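Local coordinates for CheC, inhibitor of MCP methylation / FliN fusion protein (Thermotoga maritima, PDB 4HYN), which is the flagellar rotor protein FliY, a member of the CheC phosphatase family whose CheC-like domain probably dephosphorylates the chemotaxis response regulator CheY, at residues Glu67-Leu72 against Tyr192-Lys197; Leu88-Ser93 against Leu106-Glu111; Leu142-Asp145 against Gln150-Pro153. One frame throughout, in Å; residues are numbered along the deposited sequence.

Overall arrangement
The three contacts lie around one six-stranded antiparallel sheet and the helices joined to it. Contact 1 brings the turn before strand 71-78 up to helix 185-200, and both other contacts fall between its segments. Of these two, contact 2, between helices 79-89 and 103-128, comes first along the chain, and contact 3, at the end of strand 133-143 and in the loop after it, follows. Contacts 1 and 2 lie on opposite sides of the chain's centre, their centres about 32 Å apart. Contacts 1 and 3 touch through Leu72 and the prolines of 150-153, whereas contacts 2 and 3 stay about 9 Å apart (nearest atoms). Each joins different elements of one CheC-like domain.

Contact 1 (Glu67-Leu72 against Tyr192-Lys197); sequences EGLEGL and YEYFTK
Tyr194 reaches out from helix 185-200 and brings its ring edge to the backbone of Gly68, in the turn between strands 57-66 and 71-78. Its CG stands anti to its own carbonyl carbon (chi1 -78°), which carries the phenol across a gap of 9.6 Å between the CA atoms of Tyr194 and Gly68. At the end of that reach Tyr194 OH gives a weak hydrogen bond to Gly68 O, 3.3 Å away. Gly68 O also lies 3.4 Å from Tyr194 CE1, near the ring plane, and is met by the edge of the phenol. Leu69 CD2 comes to this edge too, but more loosely, 4.3 Å from Tyr194 CE1. Gly68 has phi 115° and psi -55°, where a CB would collide with the carbonyl oxygen of Glu67, so the bend itself calls for glycine. The close part of the contact is therefore small, one ring edge against one peptide, and Glu67 and Glu193 stand exposed to solvent beyond it. A leucine in place of Tyr194 would probably leave Gly68 O without this hydroxyl donor and open a gap beside Leu69. Lys190, one helical turn earlier, makes a cation-pi contact with the Tyr194 ring. Among the neighbouring elements, helix 103-128 touches both partners: Leu69 packs on its Leu124 and Tyr194 on its Leu128, while Ile130 and Ile132, leading into strand 133-143, continue the apolar surface between the turn and the last helix.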
ATOM      1  N   GLU A  67       1.459 -11.446  14.430  1.00 35.27           N
ATOM      2  CA  GLU A  67       2.710 -12.093  14.864  1.00 36.57           C
ATOM      3  C   GLU A  67       3.955 -11.646  14.109  1.00 35.63           C
ATOM      4  O   GLU A  67       4.196 -12.057  12.977  1.00 37.58           O
ATOM      5  CB  GLU A  67       2.584 -13.621  14.854  1.00 40.09           C
ATOM      6  CG  GLU A  67       2.255 -14.244  13.515  1.00 44.37           C
ATOM      7  CD  GLU A  67       1.333 -15.436  13.657  1.00 50.07           C
ATOM      8  OE1 GLU A  67       0.097 -15.251  13.558  1.00 51.24           O
ATOM      9  OE2 GLU A  67       1.842 -16.558  13.872  1.00 52.89           O
ATOM     10  N   GLY A  68       4.774 -10.838  14.767  1.00 33.52           N
ATOM     11  CA  GLY A  68       5.967 -10.317  14.122  1.00 31.45           C
ATOM     12  C   GLY A  68       5.722  -8.829  14.043  1.00 29.74           C
ATOM     13  O   GLY A  68       6.527  -8.026  14.513  1.00 29.75           O
ATOM     14  N   LEU A  69       4.590  -8.475  13.443  1.00 26.98           N
ATOM     15  CA  LEU A  69       4.146  -7.092  13.325  1.00 25.96           C
ATOM     16  C   LEU A  69       2.657  -7.085  13.635  1.00 26.53           C
ATOM     17  O   LEU A  69       1.953  -8.056  13.349  1.00 25.86           O
ATOM     18  CB  LEU A  69       4.384  -6.532  11.921  1.00 21.45           C
ATOM     19  CG  LEU A  69       5.827  -6.234  11.521  1.00 21.70           C
ATOM     20  CD1 LEU A  69       5.849  -5.604  10.135  1.00 20.34           C
ATOM     21  CD2 LEU A  69       6.478  -5.300  12.544  1.00 20.49           C
ATOM     22  N   GLU A  70       2.193  -6.016  14.269  1.00 27.06           N
ATOM     23  CA  GLU A  70       0.781  -5.877  14.609  1.00 27.33           C
ATOM     24  C   GLU A  70       0.309  -4.495  14.222  1.00 24.87           C
ATOM     25  O   GLU A  70       0.860  -3.492  14.661  1.00 24.90           O
ATOM     26  CB  GLU A  70       0.547  -6.103  16.105  1.00 31.14           C
ATOM     27  CG  GLU A  70       0.693  -7.554  16.548  1.00 36.84           C
ATOM     28  CD  GLU A  70       0.667  -7.728  18.060  1.00 41.16           C
ATOM     29  OE1 GLU A  70       0.304  -6.761  18.773  1.00 43.74           O
ATOM     30  OE2 GLU A  70       1.015  -8.838  18.537  1.00 43.56           O
ATOM     31  N   GLY A  71      -0.709  -4.440  13.382  1.00 24.35           N
ATOM     32  CA  GLY A  71      -1.220  -3.156  12.967  1.00 20.98           C
ATOM     33  C   GLY A  71      -1.951  -3.207  11.649  1.00 20.00           C
ATOM     34  O   GLY A  71      -1.970  -4.235  10.955  1.00 17.60           O
ATOM     35  N   LEU A  72      -2.556  -2.073  11.314  1.00 18.02           N
ATOM     36  CA  LEU A  72      -3.311  -1.929  10.090  1.00 17.61           C
ATOM     37  C   LEU A  72      -2.432  -1.357   8.979  1.00 16.94           C
ATOM     38  O   LEU A  72      -1.656  -0.434   9.197  1.00 17.24           O
ATOM     39  CB  LEU A  72      -4.520  -1.032  10.345  1.00 15.35           C
ATOM     40  CG  LEU A  72      -5.595  -0.986   9.270  1.00 15.19           C
ATOM     41  CD1 LEU A  72      -6.255  -2.355   9.112  1.00 11.74           C
ATOM     42  CD2 LEU A  72      -6.610   0.062   9.662  1.00 16.77           C
ATOM     43  N   TYR A 192      11.880  -0.849  12.321  1.00 18.63           N
ATOM     44  CA  TYR A 192      13.227  -0.320  12.443  1.00 17.75           C
ATOM     45  C   TYR A 192      14.055  -1.106  13.455  1.00 19.49           C
ATOM     46  O   TYR A 192      15.265  -1.234  13.287  1.00 21.06           O
ATOM     47  CB  TYR A 192      13.200   1.167  12.812  1.00 17.50           C
ATOM     48  CG  TYR A 192      14.523   1.854  12.583  1.00 18.73           C
ATOM     49  CD1 TYR A 192      15.081   1.922  11.301  1.00 20.30           C
ATOM     50  CD2 TYR A 192      15.247   2.395  13.647  1.00 20.97           C
ATOM     51  CE1 TYR A 192      16.331   2.505  11.082  1.00 19.19           C
ATOM     52  CE2 TYR A 192      16.502   2.986  13.440  1.00 21.39           C
ATOM     53  CZ  TYR A 192      17.037   3.031  12.153  1.00 22.43           C
ATOM     54  OH  TYR A 192      18.293   3.571  11.941  1.00 26.35           O
ATOM     55  N   GLU A 193      13.418  -1.620  14.507  1.00 20.75           N
ATOM     56  CA  GLU A 193      14.132  -2.405  15.514  1.00 21.57           C
ATOM     57  C   GLU A 193      14.644  -3.690  14.882  1.00 21.00           C
ATOM     58  O   GLU A 193      15.761  -4.110  15.150  1.00 22.64           O
ATOM     59  CB  GLU A 193      13.225  -2.739  16.700  1.00 24.92           C
ATOM     60  CG  GLU A 193      12.919  -1.562  17.612  1.00 29.89           C
ATOM     61  CD  GLU A 193      11.757  -1.827  18.571  1.00 34.02           C
ATOM     62  OE1 GLU A 193      11.557  -2.992  18.995  1.00 34.19           O
ATOM     63  OE2 GLU A 193      11.040  -0.855  18.900  1.00 36.16           O
ATOM     64  N   TYR A 194      13.820  -4.311  14.045  1.00 20.13           N
ATOM     65  CA  TYR A 194      14.205  -5.539  13.355  1.00 19.10           C
ATOM     66  C   TYR A 194      15.264  -5.239  12.295  1.00 18.31           C
ATOM     67  O   TYR A 194      16.197  -6.018  12.083  1.00 18.11           O
ATOM     68  CB  TYR A 194      13.000  -6.158  12.653  1.00 18.93           C
ATOM     69  CG  TYR A 194      12.049  -6.910  13.544  1.00 22.09           C
ATOM     70  CD1 TYR A 194      10.699  -6.555  13.604  1.00 23.21           C
ATOM     71  CD2 TYR A 194      12.480  -7.998  14.300  1.00 23.11           C
ATOM     72  CE1 TYR A 194       9.802  -7.263  14.389  1.00 23.60           C
ATOM     73  CE2 TYR A 194      11.587  -8.716  15.094  1.00 25.47           C
ATOM     74  CZ  TYR A 194      10.246  -8.338  15.132  1.00 25.71           C
ATOM     75  OH  TYR A 194       9.352  -9.022  15.920  1.00 26.26           O
ATOM     76  N   PHE A 195      15.075  -4.113  11.615  1.00 16.79           N
ATOM     77  CA  PHE A 195      15.955  -3.660  10.550  1.00 16.23           C
ATOM     78  C   PHE A 195      17.363  -3.291  11.020  1.00 18.00           C
ATOM     79  O   PHE A 195      18.349  -3.688  10.401  1.00 16.64           O
ATOM     80  CB  PHE A 195      15.315  -2.464   9.856  1.00 13.08           C
ATOM     81  CG  PHE A 195      16.012  -2.037   8.599  1.00 12.02           C
ATOM     82  CD1 PHE A 195      15.790  -2.715   7.405  1.00  9.37           C
ATOM     83  CD2 PHE A 195      16.827  -0.908   8.593  1.00 10.13           C
ATOM     84  CE1 PHE A 195      16.361  -2.278   6.223  1.00 11.69           C
ATOM     85  CE2 PHE A 195      17.408  -0.457   7.418  1.00 11.03           C
ATOM     86  CZ  PHE A 195      17.173  -1.142   6.223  1.00 14.25           C
ATOM     87  N   THR A 196      17.461  -2.526  12.102  1.00 19.47           N
ATOM     88  CA  THR A 196      18.772  -2.121  12.593  1.00 22.26           C
ATOM     89  C   THR A 196      19.586  -3.254  13.177  1.00 22.67           C
ATOM     90  O   THR A 196      20.815  -3.251  13.067  1.00 21.76           O
ATOM     91  CB  THR A 196      18.697  -0.955  13.581  1.00 21.78           C
ATOM     92  OG1 THR A 196      17.700  -1.218  14.573  1.00 23.43           O
ATOM     93  CG2 THR A 196      18.354   0.301  12.842  1.00 21.93           C
ATOM     94  N   LYS A 197      18.901  -4.234  13.757  1.00 24.25           N
ATOM     95  CA  LYS A 197      19.574  -5.389  14.334  1.00 27.74           C
ATOM     96  C   LYS A 197      20.408  -6.127  13.285  1.00 28.33           C
ATOM     97  O   LYS A 197      21.524  -6.562  13.580  1.00 28.43           O
ATOM     98  CB  LYS A 197      18.577  -6.354  14.969  1.00 31.10           C
ATOM     99  CG  LYS A 197      19.229  -7.593  15.577  1.00 36.42           C
ATOM    100  CD  LYS A 197      18.183  -8.604  15.994  1.00 40.91           C
ATOM    101  CE  LYS A 197      18.810  -9.889  16.508  1.00 44.91           C
ATOM    102  NZ  LYS A 197      17.763 -10.880  16.915  1.00 47.61           N
TER

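Contact 2 (Leu88-Ser93 against Leu106-Glu111); sequences LMMGGS and LSAVGE
Met89, a selenomethionine in this crystal, sits on the last turn of helix 79-89 and meets Ala108 of helix 103-128, their CA atoms 6.1 Å apart. Its side chain starts toward the second helix: Met89 CB lies 3.9 Å from Ala108 CB, methylene against methyl. The next atom, CG, stands anti to the Met89 carbonyl carbon (chi1 -72°) and settles 3.5 Å from Ala108 O, a packing contact with a helix carbonyl. Beyond it the chain bends at chi2 and again at chi3. Met89 SE is already 4.4 Å from Ala108 O, and CE turns further from this helix; the side chain as a whole also packs on Leu27 and Ile30 of helix 6-30 and on Leu31. Met90 adds a looser touch at the rim, its CG 4.4 Å from Ala108 CB. Just past this point Gly91, with phi 112°, ends helix 79-89 in a Schellman motif, and its N bonds to Leu88 O. On the inner side Val109 reaches back to Val82 and Ala86, earlier in the same helix 79-89, so the two helices are joined by more than Met89. Chemically the interface is carbon against carbon with one carbonyl beside it. The small methyl of Ala108 permits the close approach, and cohesion between these segments rests on shape and dispersion, at a surface-lying helix end, with neither charge nor hydrogen bond between them.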
ATOM      1  N   LEU A  88      -7.356  -5.052 -16.744  1.00 32.13           N
ATOM      2  CA  LEU A  88      -6.175  -5.873 -17.010  1.00 32.15           C
ATOM      3  C   LEU A  88      -6.394  -7.309 -16.518  1.00 33.41           C
ATOM      4  O   LEU A  88      -6.142  -8.265 -17.252  1.00 33.47           O
ATOM      5  CB  LEU A  88      -4.950  -5.268 -16.324  1.00 30.12           C
ATOM      6  CG  LEU A  88      -3.866  -4.580 -17.159  1.00 29.16           C
ATOM      7  CD1 LEU A  88      -4.260  -4.527 -18.605  1.00 29.42           C
ATOM      8  CD2 LEU A  88      -3.582  -3.194 -16.613  1.00 26.87           C
HETATM    9  N   MSE A  89      -6.874  -7.452 -15.285  1.00 34.30           N
HETATM   10  CA  MSE A  89      -7.142  -8.766 -14.703  1.00 35.87           C
HETATM   11  C   MSE A  89      -8.197  -9.527 -15.508  1.00 35.88           C
HETATM   12  O   MSE A  89      -8.173 -10.754 -15.568  1.00 35.33           O
HETATM   13  CB  MSE A  89      -7.636  -8.632 -13.257  1.00 39.19           C
HETATM   14  CG  MSE A  89      -6.582  -8.222 -12.217  1.00 43.73           C
HETATM   15 SE   MSE A  89      -5.142  -9.545 -11.930  1.00 51.98          SE
HETATM   16  CE  MSE A  89      -3.640  -8.405 -12.351  1.00 49.54           C
HETATM   17  N   MSE A  90      -9.130  -8.795 -16.110  1.00 35.54           N
HETATM   18  CA  MSE A  90     -10.198  -9.408 -16.889  1.00 35.25           C
HETATM   19  C   MSE A  90      -9.847  -9.716 -18.341  1.00 34.28           C
HETATM   20  O   MSE A  90     -10.684 -10.226 -19.083  1.00 33.52           O
HETATM   21  CB  MSE A  90     -11.469  -8.567 -16.793  1.00 35.52           C
HETATM   22  CG  MSE A  90     -12.186  -8.739 -15.467  1.00 39.90           C
HETATM   23 SE   MSE A  90     -13.212  -7.196 -14.927  1.00 45.57          SE
HETATM   24  CE  MSE A  90     -14.735  -7.420 -16.103  1.00 45.08           C
ATOM     25  N   GLY A  91      -8.606  -9.429 -18.731  1.00 33.55           N
ATOM     26  CA  GLY A  91      -8.163  -9.711 -20.085  1.00 33.37           C
ATOM     27  C   GLY A  91      -7.879  -8.521 -20.987  1.00 34.57           C
ATOM     28  O   GLY A  91      -7.164  -8.661 -21.980  1.00 33.93           O
ATOM     29  N   GLY A  92      -8.406  -7.352 -20.631  1.00 35.37           N
ATOM     30  CA  GLY A  92      -8.218  -6.152 -21.435  1.00 37.69           C
ATOM     31  C   GLY A  92      -6.815  -5.575 -21.561  1.00 39.47           C
ATOM     32  O   GLY A  92      -5.840  -6.130 -21.044  1.00 39.55           O
ATOM     33  N   SER A  93      -6.726  -4.448 -22.264  1.00 39.74           N
ATOM     34  CA  SER A  93      -5.460  -3.756 -22.494  1.00 41.55           C
ATOM     35  C   SER A  93      -5.117  -2.785 -21.365  1.00 43.21           C
ATOM     36  O   SER A  93      -3.976  -2.324 -21.256  1.00 43.39           O
ATOM     37  CB  SER A  93      -5.521  -2.988 -23.812  1.00 40.48           C
ATOM     38  OG  SER A  93      -6.593  -2.062 -23.794  1.00 40.92           O
ATOM     39  N   LEU A 106     -14.372  -4.981  -8.705  1.00 30.44           N
ATOM     40  CA  LEU A 106     -13.835  -4.944  -7.351  1.00 30.34           C
ATOM     41  C   LEU A 106     -13.355  -6.322  -6.927  1.00 30.49           C
ATOM     42  O   LEU A 106     -12.435  -6.451  -6.112  1.00 30.22           O
ATOM     43  CB  LEU A 106     -14.895  -4.437  -6.377  1.00 28.96           C
ATOM     44  CG  LEU A 106     -14.801  -2.972  -5.946  1.00 29.23           C
ATOM     45  CD1 LEU A 106     -14.555  -2.066  -7.132  1.00 28.73           C
ATOM     46  CD2 LEU A 106     -16.083  -2.589  -5.226  1.00 31.05           C
ATOM     47  N   SER A 107     -13.983  -7.350  -7.489  1.00 30.36           N
ATOM     48  CA  SER A 107     -13.612  -8.723  -7.195  1.00 31.13           C
ATOM     49  C   SER A 107     -12.281  -9.059  -7.873  1.00 31.40           C
ATOM     50  O   SER A 107     -11.469  -9.810  -7.321  1.00 32.48           O
ATOM     51  CB  SER A 107     -14.705  -9.681  -7.666  1.00 31.45           C
ATOM     52  OG  SER A 107     -14.399 -11.017  -7.303  1.00 33.78           O
ATOM     53  N   ALA A 108     -12.055  -8.485  -9.053  1.00 29.99           N
ATOM     54  CA  ALA A 108     -10.823  -8.720  -9.802  1.00 29.80           C
ATOM     55  C   ALA A 108      -9.636  -7.965  -9.205  1.00 29.85           C
ATOM     56  O   ALA A 108      -8.505  -8.437  -9.274  1.00 30.61           O
ATOM     57  CB  ALA A 108     -11.005  -8.341 -11.257  1.00 29.87           C
ATOM     58  N   VAL A 109      -9.887  -6.783  -8.650  1.00 29.03           N
ATOM     59  CA  VAL A 109      -8.815  -6.009  -8.039  1.00 29.93           C
ATOM     60  C   VAL A 109      -8.463  -6.634  -6.692  1.00 29.90           C
ATOM     61  O   VAL A 109      -7.313  -6.597  -6.264  1.00 29.95           O
ATOM     62  CB  VAL A 109      -9.199  -4.524  -7.862  1.00 30.88           C
ATOM     63  CG1 VAL A 109      -8.069  -3.753  -7.185  1.00 32.64           C
ATOM     64  CG2 VAL A 109      -9.481  -3.909  -9.210  1.00 31.89           C
ATOM     65  N   GLY A 110      -9.456  -7.250  -6.055  1.00 30.48           N
ATOM     66  CA  GLY A 110      -9.233  -7.902  -4.775  1.00 30.19           C
ATOM     67  C   GLY A 110      -8.312  -9.101  -4.922  1.00 29.81           C
ATOM     68  O   GLY A 110      -7.544  -9.412  -4.015  1.00 28.91           O
ATOM     69  N   GLU A 111      -8.406  -9.788  -6.058  1.00 29.43           N
ATOM     70  CA  GLU A 111      -7.555 -10.940  -6.329  1.00 30.81           C
ATOM     71  C   GLU A 111      -6.140 -10.440  -6.591  1.00 30.20           C
ATOM     72  O   GLU A 111      -5.172 -11.014  -6.105  1.00 29.87           O
ATOM     73  CB  GLU A 111      -8.072 -11.737  -7.534  1.00 32.00           C
ATOM     74  CG  GLU A 111      -7.100 -12.794  -8.097  1.00 37.19           C
ATOM     75  CD  GLU A 111      -6.873 -14.011  -7.188  1.00 40.17           C
ATOM     76  OE1 GLU A 111      -6.794 -15.139  -7.729  1.00 41.90           O
ATOM     77  OE2 GLU A 111      -6.749 -13.853  -5.952  1.00 39.77           O
TER

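Contact 3 (Leu142-Asp145 against Gln150-Pro153); sequences LNFD and QFPP
Leu142 and Phe151 both turn CG anti to the backbone N (chi1 -172° and -164°), and these torsions send the leucine methyls toward the Gln150-Pro152 backbone and the phenyl ring toward Phe144. The setting is the edge of the antiparallel sheet: strand 133-143, its outermost strand beside 57-66, ends here, and the chain turns back in a loop that passes over strand 71-78. Leu142 CD2 does most of the aliphatic packing, lying 3.8 Å from Gln150 O and 4.0 Å from Pro152 CD. The side chains of Phe144 and Phe151 cross obliquely and their rings meet rim to rim, Phe144 CE2 coming within 3.5 Å of Phe151 CD2, each atom near the plane of the other ring. Both rings are buried, and a face of each is taken by a residue of its own segment: Leu142 CG over the rim of Phe144, and Pro152 CD 3.4 Å above the plane of Phe151. Farther out, Phe144 meets the ring of Phe54 and touches Val60 of strand 57-66, while Phe151 rests on Val74 and Val76 of strand 71-78. The loop thus lays its apolar side over the sheet, with the two phenylalanines bridging its start and its return. Backbone bonds of Leu142 with Gln58 and of Phe144 with Gly56 fix the outgoing chain along its neighbour. The turn away from the strand begins as an Asx turn, in which Asn143 OD1 accepts from Asp145 N at 3.1 Å, the donor lying 39° out of the side-chain carbonyl plane.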
ATOM      1  N   LEU A 142     -14.373   4.250  -0.291  1.00 23.21           N
ATOM      2  CA  LEU A 142     -14.546   5.299   0.698  1.00 23.46           C
ATOM      3  C   LEU A 142     -14.653   6.660  -0.004  1.00 23.60           C
ATOM      4  O   LEU A 142     -13.821   7.000  -0.850  1.00 23.24           O
ATOM      5  CB  LEU A 142     -13.367   5.259   1.677  1.00 24.12           C
ATOM      6  CG  LEU A 142     -13.327   6.123   2.945  1.00 26.05           C
ATOM      7  CD1 LEU A 142     -14.550   5.869   3.813  1.00 27.22           C
ATOM      8  CD2 LEU A 142     -12.067   5.793   3.730  1.00 24.85           C
ATOM      9  N   ASN A 143     -15.714   7.405   0.306  1.00 23.63           N
ATOM     10  CA  ASN A 143     -15.925   8.726  -0.284  1.00 22.79           C
ATOM     11  C   ASN A 143     -15.284   9.807   0.583  1.00 22.90           C
ATOM     12  O   ASN A 143     -15.884  10.263   1.562  1.00 22.34           O
ATOM     13  CB  ASN A 143     -17.420   9.009  -0.452  1.00 22.99           C
ATOM     14  CG  ASN A 143     -17.698  10.213  -1.356  1.00 25.57           C
ATOM     15  OD1 ASN A 143     -16.801  11.015  -1.657  1.00 22.47           O
ATOM     16  ND2 ASN A 143     -18.946  10.332  -1.806  1.00 25.01           N
ATOM     17  N   PHE A 144     -14.067  10.209   0.217  1.00 21.99           N
ATOM     18  CA  PHE A 144     -13.331  11.239   0.955  1.00 21.88           C
ATOM     19  C   PHE A 144     -13.996  12.616   0.926  1.00 23.03           C
ATOM     20  O   PHE A 144     -13.655  13.489   1.724  1.00 22.62           O
ATOM     21  CB  PHE A 144     -11.881  11.320   0.465  1.00 20.78           C
ATOM     22  CG  PHE A 144     -11.054  10.128   0.855  1.00 19.83           C
ATOM     23  CD1 PHE A 144     -11.025   8.992   0.058  1.00 17.44           C
ATOM     24  CD2 PHE A 144     -10.358  10.115   2.061  1.00 18.87           C
ATOM     25  CE1 PHE A 144     -10.321   7.857   0.460  1.00 18.35           C
ATOM     26  CE2 PHE A 144      -9.654   8.991   2.467  1.00 19.62           C
ATOM     27  CZ  PHE A 144      -9.637   7.853   1.662  1.00 18.37           C
ATOM     28  N   ASP A 145     -14.945  12.808   0.010  1.00 23.31           N
ATOM     29  CA  ASP A 145     -15.670  14.073  -0.078  1.00 23.43           C
ATOM     30  C   ASP A 145     -16.897  14.098   0.851  1.00 22.57           C
ATOM     31  O   ASP A 145     -17.562  15.125   0.989  1.00 21.05           O
ATOM     32  CB  ASP A 145     -16.054  14.388  -1.526  1.00 23.53           C
ATOM     33  CG  ASP A 145     -14.861  14.838  -2.360  1.00 26.91           C
ATOM     34  OD1 ASP A 145     -13.802  15.181  -1.782  1.00 29.43           O
ATOM     35  OD2 ASP A 145     -14.977  14.857  -3.602  1.00 28.46           O
ATOM     36  N   GLN A 150     -14.622   8.329   7.764  1.00 22.86           N
ATOM     37  CA  GLN A 150     -13.366   8.398   8.492  1.00 25.27           C
ATOM     38  C   GLN A 150     -12.338   7.448   7.878  1.00 23.13           C
ATOM     39  O   GLN A 150     -12.675   6.345   7.437  1.00 24.09           O
ATOM     40  CB  GLN A 150     -13.595   8.062   9.973  1.00 28.07           C
ATOM     41  CG  GLN A 150     -14.538   9.035  10.689  1.00 37.51           C
ATOM     42  CD  GLN A 150     -14.938   8.573  12.089  1.00 43.84           C
ATOM     43  OE1 GLN A 150     -15.988   8.966  12.611  1.00 45.38           O
ATOM     44  NE2 GLN A 150     -14.102   7.730  12.701  1.00 47.70           N
ATOM     45  N   PHE A 151     -11.091   7.891   7.807  1.00 18.58           N
ATOM     46  CA  PHE A 151     -10.038   7.038   7.280  1.00 19.13           C
ATOM     47  C   PHE A 151      -9.870   5.855   8.265  1.00 18.71           C
ATOM     48  O   PHE A 151     -10.056   6.021   9.482  1.00 17.26           O
ATOM     49  CB  PHE A 151      -8.735   7.844   7.174  1.00 17.29           C
ATOM     50  CG  PHE A 151      -7.698   7.206   6.303  1.00 16.63           C
ATOM     51  CD1 PHE A 151      -6.760   6.330   6.838  1.00 17.57           C
ATOM     52  CD2 PHE A 151      -7.663   7.470   4.941  1.00 17.00           C
ATOM     53  CE1 PHE A 151      -5.803   5.724   6.024  1.00 14.79           C
ATOM     54  CE2 PHE A 151      -6.715   6.873   4.126  1.00 16.49           C
ATOM     55  CZ  PHE A 151      -5.783   5.997   4.671  1.00 14.89           C
ATOM     56  N   PRO A 152      -9.596   4.634   7.749  1.00 18.58           N
ATOM     57  CA  PRO A 152      -9.417   3.464   8.623  1.00 17.25           C
ATOM     58  C   PRO A 152      -8.464   3.784   9.791  1.00 18.29           C
ATOM     59  O   PRO A 152      -7.479   4.511   9.625  1.00 19.29           O
ATOM     60  CB  PRO A 152      -8.834   2.431   7.671  1.00 16.52           C
ATOM     61  CG  PRO A 152      -9.552   2.725   6.402  1.00 15.30           C
ATOM     62  CD  PRO A 152      -9.471   4.242   6.330  1.00 18.73           C
ATOM     63  N   PRO A 153      -8.748   3.241  10.987  1.00 16.39           N
ATOM     64  CA  PRO A 153      -7.912   3.492  12.170  1.00 15.44           C
ATOM     65  C   PRO A 153      -6.493   2.891  12.185  1.00 15.29           C
ATOM     66  O   PRO A 153      -6.191   1.959  12.942  1.00 15.88           O
ATOM     67  CB  PRO A 153      -8.783   2.965  13.311  1.00 14.36           C
ATOM     68  CG  PRO A 153      -9.440   1.743  12.668  1.00 16.12           C
ATOM     69  CD  PRO A 153      -9.810   2.255  11.273  1.00 16.12           C
TER